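PDB 3HAZ: proline dehydrogenase from Bradyrhizobium japonicum USDA 110, which probably oxidises proline to glutamate in two steps, as a bifunctional enzyme with an FAD-dependent proline dehydrogenase and an NAD-dependent aldehyde dehydrogenase. Local coordinates for residues K369-A380 / F394-V405; S412-H421 / D437-P445. All blocks are in the same frame, centred on the assembly; numbering follows the deposited sequence.

Contact 1: residues K369-A380 / F394-V405. With FAD (flavin-adenine dinucleotide), chain C; SO4 (sulfate ion), chain F.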
loop_
_atom_site.group_PDB
_atom_site.type_symbol
_atom_site.label_atom_id
_atom_site.label_comp_id
_atom_site.label_asym_id
_atom_site.label_seq_id
_atom_site.Cartn_x
_atom_site.Cartn_y
_atom_site.Cartn_z
ATOM N N LYS A 369 20.139 21.151 -12.813
ATOM C CA LYS A 369 20.287 22.533 -13.252
ATOM C C LYS A 369 21.161 23.337 -12.287
ATOM O O LYS A 369 21.982 24.163 -12.712
ATOM C CB LYS A 369 18.903 23.175 -13.418
ATOM C CG LYS A 369 18.850 24.387 -14.357
ATOM C CD LYS A 369 19.210 25.673 -13.628
ATOM C CE LYS A 369 18.924 26.896 -14.486
ATOM N NZ LYS A 369 19.101 28.159 -13.719
ATOM N N ALA A 370 20.993 23.081 -10.991
ATOM C CA ALA A 370 21.768 23.767 -9.961
ATOM C C ALA A 370 23.263 23.493 -10.083
ATOM O O ALA A 370 24.078 24.327 -9.699
ATOM C CB ALA A 370 21.276 23.383 -8.566
ATOM N N MET A 371 23.621 22.318 -10.598
ATOM C CA MET A 371 25.027 21.990 -10.825
ATOM C C MET A 371 25.598 22.814 -11.984
ATOM O O MET A 371 26.760 23.229 -11.956
ATOM C CB MET A 371 25.216 20.487 -11.080
ATOM C CG MET A 371 25.171 19.617 -9.821
ATOM S SD MET A 371 26.516 19.979 -8.662
ATOM C CE MET A 371 27.956 19.293 -9.489
ATOM N N THR A 372 24.783 23.052 -13.006
ATOM C CA THR A 372 25.215 23.919 -14.095
ATOM C C THR A 372 25.417 25.331 -13.565
ATOM O O THR A 372 26.398 25.999 -13.898
ATOM C CB THR A 372 24.210 23.932 -15.261
ATOM O OG1 THR A 372 24.313 22.697 -15.983
ATOM C CG2 THR A 372 24.498 25.094 -16.213
ATOM N N ASP A 373 24.484 25.775 -12.730
ATOM C CA ASP A 373 24.553 27.108 -12.144
ATOM C C ASP A 373 25.786 27.257 -11.256
ATOM O O ASP A 373 26.458 28.283 -11.297
ATOM C CB ASP A 373 23.276 27.430 -11.359
ATOM C CG ASP A 373 22.137 27.877 -12.257
ATOM O OD1 ASP A 373 22.390 28.190 -13.446
ATOM O OD2 ASP A 373 20.986 27.921 -11.776
ATOM N N LEU A 374 26.079 26.229 -10.461
ATOM C CA LEU A 374 27.289 26.205 -9.650
ATOM C C LEU A 374 28.550 26.256 -10.502
ATOM O O LEU A 374 29.473 27.014 -10.214
ATOM C CB LEU A 374 27.344 24.935 -8.793
ATOM C CG LEU A 374 26.665 24.930 -7.425
ATOM C CD1 LEU A 374 26.970 23.622 -6.732
ATOM C CD2 LEU A 374 27.137 26.105 -6.583
ATOM N N ASN A 375 28.606 25.418 -11.530
ATOM C CA ASN A 375 29.796 25.372 -12.365
ATOM C C ASN A 375 29.995 26.674 -13.141
ATOM O O ASN A 375 31.131 27.089 -13.398
ATOM C CB ASN A 375 29.772 24.172 -13.319
ATOM C CG ASN A 375 31.167 23.761 -13.764
ATOM O OD1 ASN A 375 32.055 23.582 -12.939
ATOM N ND2 ASN A 375 31.366 23.619 -15.070
ATOM N N TYR A 376 28.894 27.326 -13.504
ATOM C CA TYR A 376 28.985 28.595 -14.224
ATOM C C TYR A 376 29.659 29.663 -13.358
ATOM O O TYR A 376 30.563 30.367 -13.813
ATOM C CB TYR A 376 27.607 29.073 -14.685
ATOM C CG TYR A 376 27.647 30.300 -15.576
ATOM C CD1 TYR A 376 27.500 30.189 -16.960
ATOM C CD2 TYR A 376 27.836 31.574 -15.032
ATOM C CE1 TYR A 376 27.536 31.319 -17.783
ATOM C CE2 TYR A 376 27.881 32.701 -15.839
ATOM C CZ TYR A 376 27.724 32.572 -17.211
ATOM O OH TYR A 376 27.764 33.701 -18.005
ATOM N N VAL A 377 29.222 29.783 -12.110
ATOM C CA VAL A 377 29.817 30.773 -11.215
ATOM C C VAL A 377 31.280 30.427 -10.933
ATOM O O VAL A 377 32.142 31.304 -10.926
ATOM C CB VAL A 377 29.005 30.935 -9.918
ATOM C CG1 VAL A 377 29.816 31.678 -8.853
ATOM C CG2 VAL A 377 27.696 31.661 -10.221
ATOM N N ALA A 378 31.559 29.144 -10.727
ATOM C CA ALA A 378 32.935 28.698 -10.537
ATOM C C ALA A 378 33.813 29.043 -11.750
ATOM O O ALA A 378 34.943 29.503 -11.594
ATOM C CB ALA A 378 32.980 27.205 -10.243
ATOM N N CYS A 379 33.286 28.829 -12.952
ATOM C CA CYS A 379 34.021 29.144 -14.177
ATOM C C CYS A 379 34.184 30.653 -14.362
ATOM O O CYS A 379 35.199 31.125 -14.885
ATOM C CB CYS A 379 33.336 28.529 -15.406
ATOM S SG CYS A 379 33.524 26.723 -15.537
ATOM N N ALA A 380 33.179 31.406 -13.933
ATOM C CA ALA A 380 33.222 32.858 -14.041
ATOM C C ALA A 380 34.351 33.382 -13.160
ATOM O O ALA A 380 35.126 34.248 -13.567
ATOM C CB ALA A 380 31.889 33.459 -13.617
ATOM N N PHE A 394 30.080 37.240 -20.107
ATOM C CA PHE A 394 29.155 36.339 -19.439
ATOM C C PHE A 394 27.781 36.475 -20.065
ATOM O O PHE A 394 27.059 37.429 -19.799
ATOM C CB PHE A 394 29.128 36.628 -17.936
ATOM C CG PHE A 394 30.490 36.569 -17.295
ATOM C CD1 PHE A 394 31.117 35.349 -17.079
ATOM C CD2 PHE A 394 31.158 37.731 -16.940
ATOM C CE1 PHE A 394 32.379 35.289 -16.509
ATOM C CE2 PHE A 394 32.417 37.679 -16.367
ATOM C CZ PHE A 394 33.029 36.455 -16.149
ATOM N N ALA A 395 27.448 35.528 -20.932
ATOM C CA ALA A 395 26.158 35.510 -21.593
ATOM C C ALA A 395 25.165 34.747 -20.727
ATOM O O ALA A 395 25.319 33.548 -20.505
ATOM C CB ALA A 395 26.280 34.861 -22.974
ATOM N N THR A 396 24.155 35.451 -20.230
ATOM C CA THR A 396 23.136 34.847 -19.385
ATOM C C THR A 396 21.985 35.820 -19.223
ATOM O O THR A 396 22.188 37.035 -19.225
ATOM C CB THR A 396 23.695 34.493 -17.986
ATOM O OG1 THR A 396 22.625 34.068 -17.133
ATOM C CG2 THR A 396 24.375 35.705 -17.362
ATOM N N HIS A 397 20.775 35.296 -19.076
ATOM C CA HIS A 397 19.631 36.153 -18.766
ATOM C C HIS A 397 19.102 35.867 -17.359
ATOM O O HIS A 397 17.975 36.226 -17.013
ATOM C CB HIS A 397 18.521 35.988 -19.808
ATOM C CG HIS A 397 19.002 36.080 -21.224
ATOM N ND1 HIS A 397 18.982 35.004 -22.087
ATOM C CD2 HIS A 397 19.511 37.118 -21.929
ATOM C CE1 HIS A 397 19.460 35.376 -23.262
ATOM N NE2 HIS A 397 19.793 36.653 -23.190
ATOM N N ASN A 398 19.931 35.221 -16.548
ATOM C CA ASN A 398 19.558 34.869 -15.182
ATOM C C ASN A 398 20.011 35.964 -14.206
ATOM O O ASN A 398 21.206 36.234 -14.098
ATOM C CB ASN A 398 20.184 33.515 -14.833
ATOM C CG ASN A 398 19.882 33.067 -13.411
ATOM O OD1 ASN A 398 19.905 33.861 -12.475
ATOM N ND2 ASN A 398 19.614 31.777 -13.248
ATOM N N ALA A 399 19.058 36.590 -13.508
ATOM C CA ALA A 399 19.351 37.720 -12.603
ATOM C C ALA A 399 20.278 37.364 -11.438
ATOM O O ALA A 399 21.127 38.165 -11.035
ATOM C CB ALA A 399 18.057 38.333 -12.069
ATOM N N LEU A 400 20.107 36.166 -10.897
ATOM C CA LEU A 400 20.959 35.691 -9.815
ATOM C C LEU A 400 22.383 35.440 -10.324
ATOM O O LEU A 400 23.364 35.784 -9.660
ATOM C CB LEU A 400 20.391 34.412 -9.203
ATOM C CG LEU A 400 21.213 33.818 -8.053
ATOM C CD1 LEU A 400 21.367 34.824 -6.911
ATOM C CD2 LEU A 400 20.594 32.520 -7.555
ATOM N N THR A 401 22.492 34.838 -11.504
ATOM C CA THR A 401 23.801 34.594 -12.098
ATOM C C THR A 401 24.517 35.921 -12.327
ATOM O O THR A 401 25.692 36.071 -11.980
ATOM C CB THR A 401 23.687 33.830 -13.427
ATOM O OG1 THR A 401 22.906 32.648 -13.230
ATOM C CG2 THR A 401 25.063 33.442 -13.948
ATOM N N VAL A 402 23.801 36.882 -12.906
ATOM C CA VAL A 402 24.371 38.197 -13.159
ATOM C C VAL A 402 24.841 38.846 -11.859
ATOM O O VAL A 402 25.988 39.285 -11.764
ATOM C CB VAL A 402 23.380 39.152 -13.862
ATOM C CG1 VAL A 402 23.944 40.568 -13.881
ATOM C CG2 VAL A 402 23.080 38.682 -15.288
ATOM N N ALA A 403 23.957 38.905 -10.864
ATOM C CA ALA A 403 24.281 39.544 -9.581
ATOM C C ALA A 403 25.482 38.888 -8.910
ATOM O O ALA A 403 26.282 39.556 -8.254
ATOM C CB ALA A 403 23.075 39.507 -8.639
ATOM N N THR A 404 25.594 37.574 -9.075
ATOM C CA THR A 404 26.646 36.812 -8.415
ATOM C C THR A 404 27.992 37.028 -9.103
ATOM O O THR A 404 29.021 37.159 -8.440
ATOM C CB THR A 404 26.302 35.315 -8.359
ATOM O OG1 THR A 404 25.089 35.135 -7.617
ATOM C CG2 THR A 404 27.427 34.521 -7.693
ATOM N N VAL A 405 27.981 37.080 -10.432
ATOM C CA VAL A 405 29.209 37.341 -11.180
ATOM C C VAL A 405 29.702 38.761 -10.918
ATOM O O VAL A 405 30.903 38.999 -10.794
ATOM C CB VAL A 405 29.031 37.103 -12.702
ATOM C CG1 VAL A 405 30.238 37.620 -13.472
ATOM C CG2 VAL A 405 28.806 35.621 -12.983
HETATM P PA FAD C . 19.037 29.758 -16.959
HETATM O O1A FAD C . 17.413 29.597 -16.881
HETATM O O2A FAD C . 19.618 30.223 -15.700
HETATM O O5B FAD C . 19.685 28.309 -17.313
HETATM C C5B FAD C . 19.183 27.619 -18.421
HETATM C C4B FAD C . 20.109 26.444 -18.761
HETATM O O4B FAD C . 20.712 25.604 -17.633
HETATM C C3B FAD C . 20.191 25.741 -19.976
HETATM O O3B FAD C . 20.204 26.477 -21.187
HETATM C C2B FAD C . 21.203 24.657 -19.705
HETATM O O2B FAD C . 22.510 24.854 -20.212
HETATM C C1B FAD C . 21.116 24.396 -18.243
HETATM N N9A FAD C . 20.207 23.360 -17.788
HETATM C C8A FAD C . 18.820 23.321 -17.889
HETATM N N7A FAD C . 18.392 22.174 -17.277
HETATM C C5A FAD C . 19.534 21.499 -16.786
HETATM C C6A FAD C . 19.704 20.206 -16.036
HETATM N N6A FAD C . 18.546 19.391 -15.689
HETATM N N1A FAD C . 20.903 19.798 -15.680
HETATM C C2A FAD C . 22.039 20.571 -15.992
HETATM N N3A FAD C . 21.875 21.812 -16.714
HETATM C C4A FAD C . 20.624 22.236 -17.084
HETATM N N1 FAD C . 25.117 27.984 -25.722
HETATM C C2 FAD C . 25.915 27.071 -26.369
HETATM O O2 FAD C . 25.789 25.730 -26.078
HETATM N N3 FAD C . 26.840 27.516 -27.373
HETATM C C4 FAD C . 26.931 28.843 -27.686
HETATM O O4 FAD C . 27.880 29.284 -28.617
HETATM C C4X FAD C . 26.101 29.801 -27.007
HETATM N N5 FAD C . 26.195 31.258 -27.332
HETATM C C5X FAD C . 25.364 32.185 -26.657
HETATM C C6 FAD C . 25.453 33.615 -26.984
HETATM C C7 FAD C . 24.625 34.539 -26.305
HETATM C C7M FAD C . 24.710 36.013 -26.669
HETATM C C8 FAD C . 23.678 34.073 -25.266
HETATM C C8M FAD C . 22.762 35.054 -24.515
HETATM C C9 FAD C . 23.596 32.704 -24.956
HETATM C C9A FAD C . 24.449 31.733 -25.665
HETATM N N10 FAD C . 24.368 30.305 -25.349
HETATM C C10 FAD C . 25.219 29.366 -26.043
HETATM C "C1'" FAD C . 23.558 29.788 -24.200
HETATM C "C2'" FAD C . 22.110 29.342 -24.528
HETATM O "O2'" FAD C . 21.718 29.849 -25.799
HETATM C "C3'" FAD C . 21.178 29.788 -23.389
HETATM O "O3'" FAD C . 20.897 31.179 -23.508
HETATM C "C4'" FAD C . 21.777 29.510 -21.964
HETATM O "O4'" FAD C . 22.320 28.256 -21.736
HETATM C "C5'" FAD C . 20.801 29.931 -20.832
HETATM O "O5'" FAD C . 21.465 30.218 -19.611
HETATM P P FAD C . 20.777 31.351 -18.613
HETATM O O1P FAD C . 21.784 31.627 -17.312
HETATM O O2P FAD C . 20.505 32.577 -19.372
HETATM O O3P FAD C . 19.307 30.773 -18.198
HETATM S S SO4 F . 17.519 21.338 -9.426
HETATM O O1 SO4 F . 17.457 21.501 -7.974
HETATM O O2 SO4 F . 17.494 19.920 -9.784
HETATM O O3 SO4 F . 16.364 22.007 -10.017
HETATM O O4 SO4 F . 18.756 21.938 -9.908
HETATM O O HOH W 1 20.252 30.230 -10.635
#

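Contact 2: residues S412-H421 / D437-P445. With FAD (flavin-adenine dinucleotide), chain C.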
loop_
_atom_site.group_PDB
_atom_site.type_symbol
_atom_site.label_atom_id
_atom_site.label_comp_id
_atom_site.label_asym_id
_atom_site.label_seq_id
_atom_site.Cartn_x
_atom_site.Cartn_y
_atom_site.Cartn_z
ATOM N N SER A 412 33.917 46.541 -12.325
ATOM C CA SER A 412 33.102 46.518 -13.536
ATOM C C SER A 412 33.976 46.536 -14.782
ATOM O O SER A 412 33.470 46.565 -15.904
ATOM C CB SER A 412 32.140 47.711 -13.563
ATOM O OG SER A 412 31.209 47.654 -12.496
ATOM N N SER A 413 35.287 46.510 -14.579
ATOM C CA SER A 413 36.229 46.655 -15.679
ATOM C C SER A 413 36.801 45.328 -16.169
ATOM O O SER A 413 37.056 44.416 -15.381
ATOM C CB SER A 413 37.376 47.577 -15.260
ATOM O OG SER A 413 38.087 47.024 -14.161
ATOM N N GLY A 414 37.025 45.235 -17.474
ATOM C CA GLY A 414 37.749 44.113 -18.045
ATOM C C GLY A 414 36.890 42.899 -18.337
ATOM O O GLY A 414 37.412 41.818 -18.600
ATOM N N PHE A 415 35.574 43.079 -18.283
ATOM C CA PHE A 415 34.633 42.030 -18.675
ATOM C C PHE A 415 33.318 42.662 -19.142
ATOM O O PHE A 415 33.107 43.870 -18.988
ATOM C CB PHE A 415 34.388 41.046 -17.518
ATOM C CG PHE A 415 33.577 41.625 -16.386
ATOM C CD1 PHE A 415 32.214 41.394 -16.303
ATOM C CD2 PHE A 415 34.181 42.404 -15.406
ATOM C CE1 PHE A 415 31.464 41.925 -15.264
ATOM C CE2 PHE A 415 33.439 42.943 -14.370
ATOM C CZ PHE A 415 32.080 42.703 -14.297
ATOM N N GLU A 416 32.447 41.852 -19.731
ATOM C CA GLU A 416 31.117 42.320 -20.101
ATOM C C GLU A 416 30.103 41.218 -19.833
ATOM O O GLU A 416 30.471 40.061 -19.593
ATOM C CB GLU A 416 31.073 42.722 -21.588
ATOM C CG GLU A 416 31.109 41.515 -22.538
ATOM C CD GLU A 416 31.196 41.890 -24.011
ATOM O OE1 GLU A 416 31.525 43.055 -24.319
ATOM O OE2 GLU A 416 30.950 41.005 -24.863
ATOM N N PHE A 417 28.828 41.589 -19.850
ATOM C CA PHE A 417 27.758 40.610 -19.906
ATOM C C PHE A 417 27.245 40.561 -21.346
ATOM O O PHE A 417 27.515 41.465 -22.138
ATOM C CB PHE A 417 26.625 40.981 -18.942
ATOM C CG PHE A 417 27.000 40.856 -17.492
ATOM C CD1 PHE A 417 27.351 41.979 -16.755
ATOM C CD2 PHE A 417 27.022 39.615 -16.875
ATOM C CE1 PHE A 417 27.711 41.865 -15.419
ATOM C CE2 PHE A 417 27.380 39.491 -15.539
ATOM C CZ PHE A 417 27.725 40.618 -14.810
ATOM N N GLN A 418 26.502 39.514 -21.683
ATOM C CA GLN A 418 25.862 39.441 -22.996
ATOM C C GLN A 418 24.431 38.938 -22.899
ATOM O O GLN A 418 24.049 38.276 -21.929
ATOM C CB GLN A 418 26.638 38.539 -23.950
ATOM C CG GLN A 418 28.091 38.881 -24.112
ATOM C CD GLN A 418 28.747 38.048 -25.185
ATOM O OE1 GLN A 418 28.287 36.942 -25.489
ATOM N NE2 GLN A 418 29.826 38.573 -25.776
ATOM N N ARG A 419 23.649 39.254 -23.922
ATOM C CA ARG A 419 22.269 38.823 -23.990
ATOM C C ARG A 419 21.825 38.753 -25.443
ATOM O O ARG A 419 22.444 39.350 -26.324
ATOM C CB ARG A 419 21.376 39.806 -23.244
ATOM C CG ARG A 419 21.207 41.148 -23.961
ATOM C CD ARG A 419 20.131 41.989 -23.293
ATOM N NE ARG A 419 19.754 43.142 -24.099
ATOM C CZ ARG A 419 18.625 43.234 -24.794
ATOM N NH1 ARG A 419 18.380 44.325 -25.500
ATOM N NH2 ARG A 419 17.743 42.235 -24.786
ATOM N N LEU A 420 20.728 38.045 -25.679
ATOM C CA LEU A 420 20.145 37.947 -27.006
ATOM C C LEU A 420 18.972 38.916 -27.134
ATOM O O LEU A 420 18.121 38.998 -26.248
ATOM C CB LEU A 420 19.676 36.515 -27.267
ATOM C CG LEU A 420 19.496 36.123 -28.733
ATOM C CD1 LEU A 420 20.819 36.240 -29.482
ATOM C CD2 LEU A 420 18.942 34.708 -28.839
ATOM N N HIS A 421 18.939 39.665 -28.229
ATOM C CA HIS A 421 17.831 40.574 -28.485
ATOM C C HIS A 421 16.509 39.845 -28.212
ATOM O O HIS A 421 16.320 38.706 -28.630
ATOM C CB HIS A 421 17.903 41.097 -29.925
ATOM C CG HIS A 421 17.175 42.387 -30.140
ATOM N ND1 HIS A 421 17.246 43.438 -29.251
ATOM C CD2 HIS A 421 16.369 42.800 -31.147
ATOM C CE1 HIS A 421 16.506 44.439 -29.694
ATOM N NE2 HIS A 421 15.963 44.077 -30.843
ATOM N N ASP A 437 29.253 51.701 -14.770
ATOM C CA ASP A 437 30.460 51.197 -15.424
ATOM C C ASP A 437 30.242 49.854 -16.120
ATOM O O ASP A 437 31.132 49.344 -16.801
ATOM C CB ASP A 437 31.609 51.084 -14.422
ATOM C CG ASP A 437 32.102 52.438 -13.947
ATOM O OD1 ASP A 437 31.796 53.452 -14.614
ATOM O OD2 ASP A 437 32.792 52.488 -12.906
ATOM N N ILE A 438 29.055 49.284 -15.951
ATOM C CA ILE A 438 28.782 47.953 -16.482
ATOM C C ILE A 438 28.558 47.959 -17.993
ATOM O O ILE A 438 27.881 48.831 -18.533
ATOM C CB ILE A 438 27.596 47.293 -15.756
ATOM C CG1 ILE A 438 28.078 46.664 -14.449
ATOM C CG2 ILE A 438 26.952 46.234 -16.628
ATOM C CD1 ILE A 438 29.254 45.722 -14.628
ATOM N N ALA A 439 29.158 46.989 -18.669
ATOM C CA ALA A 439 28.971 46.832 -20.099
ATOM C C ALA A 439 28.220 45.540 -20.403
ATOM O O ALA A 439 28.467 44.507 -19.783
ATOM C CB ALA A 439 30.318 46.840 -20.812
ATOM N N TYR A 440 27.293 45.612 -21.349
ATOM C CA TYR A 440 26.674 44.412 -21.894
ATOM C C TYR A 440 26.483 44.505 -23.404
ATOM O O TYR A 440 26.132 45.555 -23.945
ATOM C CB TYR A 440 25.364 44.069 -21.184
ATOM C CG TYR A 440 24.238 45.065 -21.338
ATOM C CD1 TYR A 440 24.088 46.123 -20.442
ATOM C CD2 TYR A 440 23.297 44.923 -22.352
ATOM C CE1 TYR A 440 23.043 47.028 -20.568
ATOM C CE2 TYR A 440 22.250 45.813 -22.485
ATOM C CZ TYR A 440 22.127 46.864 -21.592
ATOM O OH TYR A 440 21.080 47.744 -21.736
ATOM N N ARG A 441 26.746 43.390 -24.071
ATOM C CA ARG A 441 26.636 43.279 -25.511
ATOM C C ARG A 441 25.295 42.642 -25.860
ATOM O O ARG A 441 24.888 41.656 -25.246
ATOM C CB ARG A 441 27.775 42.402 -26.041
ATOM C CG ARG A 441 27.805 42.234 -27.556
ATOM C CD ARG A 441 29.034 41.438 -27.973
ATOM N NE ARG A 441 30.241 41.980 -27.360
ATOM C CZ ARG A 441 31.065 42.828 -27.967
ATOM N NH1 ARG A 441 30.818 43.223 -29.210
ATOM N NH2 ARG A 441 32.136 43.286 -27.329
ATOM N N THR A 442 24.606 43.213 -26.841
ATOM C CA THR A 442 23.339 42.659 -27.295
ATOM C C THR A 442 23.515 42.078 -28.693
ATOM O O THR A 442 23.981 42.762 -29.608
ATOM C CB THR A 442 22.222 43.726 -27.269
ATOM O OG1 THR A 442 22.077 44.216 -25.932
ATOM C CG2 THR A 442 20.893 43.147 -27.723
ATOM N N TYR A 443 23.179 40.801 -28.845
ATOM C CA TYR A 443 23.271 40.151 -30.145
ATOM C C TYR A 443 21.900 40.066 -30.786
ATOM O O TYR A 443 20.897 39.799 -30.112
ATOM C CB TYR A 443 23.808 38.724 -30.025
ATOM C CG TYR A 443 25.285 38.576 -29.749
ATOM C CD1 TYR A 443 26.181 38.316 -30.778
ATOM C CD2 TYR A 443 25.775 38.627 -28.448
ATOM C CE1 TYR A 443 27.537 38.141 -30.523
ATOM C CE2 TYR A 443 27.126 38.446 -28.180
ATOM C CZ TYR A 443 28.000 38.209 -29.219
ATOM O OH TYR A 443 29.340 38.039 -28.950
ATOM N N ALA A 444 21.873 40.267 -32.097
ATOM C CA ALA A 444 20.664 40.073 -32.883
ATOM C C ALA A 444 20.829 38.854 -33.781
ATOM O O ALA A 444 21.883 38.665 -34.400
ATOM C CB ALA A 444 20.369 41.329 -33.724
ATOM N N PRO A 445 19.798 38.003 -33.849
ATOM C CA PRO A 445 19.859 36.891 -34.799
ATOM C C PRO A 445 19.776 37.459 -36.205
ATOM O O PRO A 445 18.872 38.256 -36.482
ATOM C CB PRO A 445 18.597 36.081 -34.477
ATOM C CG PRO A 445 18.195 36.526 -33.087
ATOM C CD PRO A 445 18.579 37.966 -33.029
HETATM P PA FAD C . 19.037 29.758 -16.959
HETATM O O1A FAD C . 17.413 29.597 -16.881
HETATM O O2A FAD C . 19.618 30.223 -15.700
HETATM O O5B FAD C . 19.685 28.309 -17.313
HETATM C C5B FAD C . 19.183 27.619 -18.421
HETATM C C4B FAD C . 20.109 26.444 -18.761
HETATM O O4B FAD C . 20.712 25.604 -17.633
HETATM C C3B FAD C . 20.191 25.741 -19.976
HETATM O O3B FAD C . 20.204 26.477 -21.187
HETATM C C2B FAD C . 21.203 24.657 -19.705
HETATM O O2B FAD C . 22.510 24.854 -20.212
HETATM C C1B FAD C . 21.116 24.396 -18.243
HETATM N N9A FAD C . 20.207 23.360 -17.788
HETATM C C8A FAD C . 18.820 23.321 -17.889
HETATM N N7A FAD C . 18.392 22.174 -17.277
HETATM C C5A FAD C . 19.534 21.499 -16.786
HETATM C C6A FAD C . 19.704 20.206 -16.036
HETATM N N6A FAD C . 18.546 19.391 -15.689
HETATM N N1A FAD C . 20.903 19.798 -15.680
HETATM C C2A FAD C . 22.039 20.571 -15.992
HETATM N N3A FAD C . 21.875 21.812 -16.714
HETATM C C4A FAD C . 20.624 22.236 -17.084
HETATM N N1 FAD C . 25.117 27.984 -25.722
HETATM C C2 FAD C . 25.915 27.071 -26.369
HETATM O O2 FAD C . 25.789 25.730 -26.078
HETATM N N3 FAD C . 26.840 27.516 -27.373
HETATM C C4 FAD C . 26.931 28.843 -27.686
HETATM O O4 FAD C . 27.880 29.284 -28.617
HETATM C C4X FAD C . 26.101 29.801 -27.007
HETATM N N5 FAD C . 26.195 31.258 -27.332
HETATM C C5X FAD C . 25.364 32.185 -26.657
HETATM C C6 FAD C . 25.453 33.615 -26.984
HETATM C C7 FAD C . 24.625 34.539 -26.305
HETATM C C7M FAD C . 24.710 36.013 -26.669
HETATM C C8 FAD C . 23.678 34.073 -25.266
HETATM C C8M FAD C . 22.762 35.054 -24.515
HETATM C C9 FAD C . 23.596 32.704 -24.956
HETATM C C9A FAD C . 24.449 31.733 -25.665
HETATM N N10 FAD C . 24.368 30.305 -25.349
HETATM C C10 FAD C . 25.219 29.366 -26.043
HETATM C "C1'" FAD C . 23.558 29.788 -24.200
HETATM C "C2'" FAD C . 22.110 29.342 -24.528
HETATM O "O2'" FAD C . 21.718 29.849 -25.799
HETATM C "C3'" FAD C . 21.178 29.788 -23.389
HETATM O "O3'" FAD C . 20.897 31.179 -23.508
HETATM C "C4'" FAD C . 21.777 29.510 -21.964
HETATM O "O4'" FAD C . 22.320 28.256 -21.736
HETATM C "C5'" FAD C . 20.801 29.931 -20.832
HETATM O "O5'" FAD C . 21.465 30.218 -19.611
HETATM P P FAD C . 20.777 31.351 -18.613
HETATM O O1P FAD C . 21.784 31.627 -17.312
HETATM O O2P FAD C . 20.505 32.577 -19.372
HETATM O O3P FAD C . 19.307 30.773 -18.198
HETATM O O HOH W 2 31.497 45.756 -17.339
#

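Contact 1: residues K369-A380 / F394-V405
Tyr376 and Ala380 of helix 369-384 pack on Phe394 at the end of strand 390-395 and on Thr401 and Val405 of helix 399-409, a buried contact on the proline dehydrogenase barrel. The helix segments run nearly parallel, 26° apart, with their axes 10.4 Å from each other at closest approach. Tyr376 makes the largest share of the contact. Its CG is anti to the backbone N (chi1 -173°), which sends the ring across to the strand end. There Tyr376 OH meets Phe394 CB at 3.2 Å and lies at the edge of the Phe394 ring. The same hydroxyl is hydrogen-bonded to the carbonyl of Leu342. Thr401 CG2 presses on Tyr376 CE2 at 3.5 Å, and Ala380 CB sits 3.5 Å from Phe394 CE1.

The other end of the contact is polar and faces the cofactor. Lys369 NZ and Asn398 ND2 both donate to FAD O2A, each at 2.9 Å; the hydrogen bond from the Asn398 amide is nearly straight (172°). Asp373 OD2 forms a salt bridge with Lys369 NZ, 2.7 Å, on its syn lone pair, and a water links OD2 to Asn398 ND2. Asp373 OD1 pairs with Lys344. Asn398 OD1 accepts Thr401 N at 2.9 Å and caps helix 399-409. Thr396 OG1 and His397 N donate hydrogen bonds to the second phosphate, at O1P and O2P. A ligand site at the C-terminal ends of the strands is typical of beta/alpha barrels; here the FAD diphosphate lies there, beside the N-cap of helix 399-409.

Contact 2: residues S412-H421 / D437-P445
Glu416 and Arg441 form a buried, two-pronged salt bridge between parallel strands 416-420 and 440-448. These belong to a beta-alpha-beta crossover of the proline dehydrogenase barrel, with helix 425-434 between them. Arg441 approaches side-on. Its NE meets Glu416 OE2 at 2.8 Å in the guanidinium plane, and its NH2 meets Glu416 OE1 at 3.1 Å. The carboxylate and guanidinium planes are 44° apart. Gln418 NE2 also donates to Glu416 OE2, at 2.8 Å and close to straight (172°), and Gln393 NE2 is hydrogen-bonded to the same oxygen. Several donors on one oxygen probably favour the charged carboxylate.

The backbones form a regular parallel ladder, from Phe417 N to Ala439 O (2.9 Å) through to His421 N and Tyr443 O (2.7 Å). A water joins the carbonyls of Ser412 and Phe415 to Ala439 N. On the face with Phe417 and Tyr440, Arg419 lies alongside Thr442. Thr442 CG2 lies over one face of the guanidinium, toward its rim, while Arg419 NE makes only a weak bond to Thr442 OG1, at 3.1 Å. Arg441 NH1 and Arg419 NH2 are hydrogen-bonded to the carbonyls of Arg233 and Met423.

The face with Gln418 and Tyr443 borders the FAD pocket. Gln418 CD sits at the edge of the Tyr443 ring, with the amide turned 66° from the ring plane, and both side chains are hydrogen-bonded to Arg341. Tyr443 CD2 touches the flavin methyl C7M of FAD at 3.3 Å.

Overall arrangement
Contacts 1 and 2 follow each other along the chain and meet in one barrel, their centres about 15 Å apart. Strands 390-395 and 416-420 are neighbours in the sheet. Phe394 N to Glu416 O and Phe394 O to Gln418 N, both 2.9 Å, are probable hydrogen bonds that join the two contacts. His397 of contact 1 rests on contact 2, with NE2 3.4 Å from Arg419 CA and hydrogen-bonded to Leu420 N. Both contacts line the FAD pocket. Contact 1 holds the diphosphate and, through Thr372, the adenine. Contact 2 borders the dimethyl edge of the flavin, where Ala395 CB of contact 1 also lies 3.6 Å from FAD C8.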